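Local structure of peptidase S8 and S53, subtilisin, kexin, sedolisin (Mycobacterium smegmatis, 4KG7) at residues L51-S56 / G366-V371. The protein is a subtilisin-like serine protease, a mycosin of the ESX-3 type VII secretion system, that probably cleaves peptide bonds through a charge-relay system. Sequence-based numbering, arbitrary orientation.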
loop_
_atom_site.group_PDB
_atom_site.type_symbol
_atom_site.label_atom_id
_atom_site.label_comp_id
_atom_site.label_asym_id
_atom_site.label_seq_id
_atom_site.Cartn_x
_atom_site.Cartn_y
_atom_site.Cartn_z
ATOM N N LEU A 51 2.151 -19.175 -3.335
ATOM C CA LEU A 51 1.776 -20.453 -2.733
ATOM C C LEU A 51 1.339 -20.266 -1.273
ATOM O O LEU A 51 0.343 -20.883 -0.812
ATOM C CB LEU A 51 2.916 -21.473 -2.867
ATOM C CG LEU A 51 3.336 -21.798 -4.312
ATOM C CD1 LEU A 51 4.592 -22.650 -4.302
ATOM C CD2 LEU A 51 2.251 -22.498 -5.097
ATOM N N ALA A 52 2.012 -19.355 -0.573
ATOM C CA ALA A 52 1.626 -19.002 0.793
ATOM C C ALA A 52 0.171 -18.500 0.887
ATOM O O ALA A 52 -0.520 -18.718 1.889
ATOM C CB ALA A 52 2.569 -17.938 1.313
ATOM N N LEU A 53 -0.267 -17.805 -0.155
ATOM C CA LEU A 53 -1.597 -17.207 -0.203
ATOM C C LEU A 53 -2.648 -18.116 -0.821
ATOM O O LEU A 53 -3.830 -17.775 -0.815
ATOM C CB LEU A 53 -1.529 -15.919 -1.019
ATOM C CG LEU A 53 -0.729 -14.784 -0.351
ATOM C CD1 LEU A 53 -0.440 -13.725 -1.410
ATOM C CD2 LEU A 53 -1.486 -14.222 0.838
ATOM N N ASN A 54 -2.216 -19.244 -1.382
ATOM C CA ASN A 54 -3.097 -20.130 -2.161
ATOM C C ASN A 54 -3.975 -19.347 -3.130
ATOM O O ASN A 54 -5.208 -19.462 -3.115
ATOM C CB ASN A 54 -3.937 -21.031 -1.244
ATOM C CG ASN A 54 -4.713 -22.107 -2.011
ATOM O OD1 ASN A 54 -4.429 -22.398 -3.166
ATOM N ND2 ASN A 54 -5.674 -22.713 -1.351
ATOM N N LEU A 55 -3.336 -18.564 -3.995
ATOM C CA LEU A 55 -4.104 -17.827 -4.994
ATOM C C LEU A 55 -4.824 -18.746 -5.969
ATOM O O LEU A 55 -5.891 -18.404 -6.419
ATOM C CB LEU A 55 -3.247 -16.836 -5.771
ATOM C CG LEU A 55 -2.539 -15.742 -4.949
ATOM C CD1 LEU A 55 -1.731 -14.809 -5.846
ATOM C CD2 LEU A 55 -3.522 -14.992 -4.077
ATOM N N SER A 56 -4.254 -19.913 -6.297
ATOM C CA SER A 56 -4.984 -20.905 -7.112
ATOM C C SER A 56 -6.356 -21.245 -6.555
ATOM O O SER A 56 -7.361 -21.247 -7.261
ATOM C CB SER A 56 -4.156 -22.184 -7.226
ATOM O OG SER A 56 -3.051 -21.911 -7.994
ATOM N N GLY A 366 -2.416 -11.358 11.550
ATOM C CA GLY A 366 -1.576 -12.368 10.888
ATOM C C GLY A 366 -1.734 -12.348 9.386
ATOM O O GLY A 366 -2.405 -11.461 8.820
ATOM N N MET A 367 -1.127 -13.330 8.719
ATOM C CA MET A 367 -1.137 -13.365 7.256
ATOM C C MET A 367 -2.564 -13.531 6.739
ATOM O O MET A 367 -3.319 -14.399 7.181
ATOM C CB MET A 367 -0.253 -14.485 6.686
ATOM C CG MET A 367 -0.080 -14.435 5.162
ATOM S SD MET A 367 1.172 -15.640 4.695
ATOM C CE MET A 367 0.561 -17.191 5.319
ATOM N N VAL A 368 -2.914 -12.686 5.784
ATOM C CA VAL A 368 -4.200 -12.773 5.106
ATOM C C VAL A 368 -4.374 -14.162 4.527
ATOM O O VAL A 368 -3.405 -14.806 4.075
ATOM C CB VAL A 368 -4.289 -11.676 4.011
ATOM C CG1 VAL A 368 -3.286 -11.885 2.880
ATOM C CG2 VAL A 368 -5.698 -11.492 3.480
ATOM N N ASP A 369 -5.619 -14.632 4.536
ATOM C CA ASP A 369 -5.940 -15.978 4.068
ATOM C C ASP A 369 -7.075 -15.843 3.063
ATOM O O ASP A 369 -8.252 -15.856 3.448
ATOM C CB ASP A 369 -6.319 -16.894 5.231
ATOM C CG ASP A 369 -6.523 -18.339 4.813
ATOM O OD1 ASP A 369 -6.887 -18.609 3.636
ATOM O OD2 ASP A 369 -6.386 -19.221 5.700
ATOM N N PRO A 370 -6.724 -15.689 1.772
ATOM C CA PRO A 370 -7.731 -15.390 0.776
ATOM C C PRO A 370 -8.868 -16.406 0.674
ATOM O O PRO A 370 -10.026 -16.015 0.610
ATOM C CB PRO A 370 -6.929 -15.331 -0.529
ATOM C CG PRO A 370 -5.594 -14.918 -0.101
ATOM C CD PRO A 370 -5.359 -15.548 1.225
ATOM N N VAL A 371 -8.566 -17.700 0.687
ATOM C CA VAL A 371 -9.624 -18.704 0.551
ATOM C C VAL A 371 -10.565 -18.664 1.757
ATOM O O VAL A 371 -11.789 -18.737 1.622
ATOM C CB VAL A 371 -9.054 -20.109 0.301
ATOM C CG1 VAL A 371 -10.134 -21.148 0.452
ATOM C CG2 VAL A 371 -8.399 -20.177 -1.075
HETATM O O HOH W 1 -2.740 -17.474 3.727
HETATM O O HOH W 2 -5.932 -18.883 0.866
#
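L53 meets V368 and P370 in the tight part of this contact. Its CD2 methyl lies 3.6 Å from V368 CG1, the two branched side chains crossing at a slant. The V368 torsion (chi1 66°) places CG1 at this methyl, and valine, small and apolar, also fits against V328 of helix 318-335. P370 suits the first turn of helix 370-375, where its missing N-H costs no bond; its CG and CD both lie against L53 O, each 3.4 Å away. Buried M367 packs on A52, its SD 4.3 Å from A52 CB.

No direct hydrogen bond joins the segments. One water donates to A52 O and V368 O; a second, beside the proline packing, donates to L53 O and D369 OD1 and accepts from V371 N. The open side is at exposed N54, whose ND2 rests 3.7 Å from V371 CG2.

Both polar side chains are helix N-caps: N54 OD1 takes G57 N, D369 OD1 takes A372 N. N54, with positive phi (45°), also ends helix 48-53 in a Schellman motif. Water thus joins the end of helix 48-53 to the N-capped start of helix 370-375, beside helix 318-335 and strand 281-286 of the subtilisin fold.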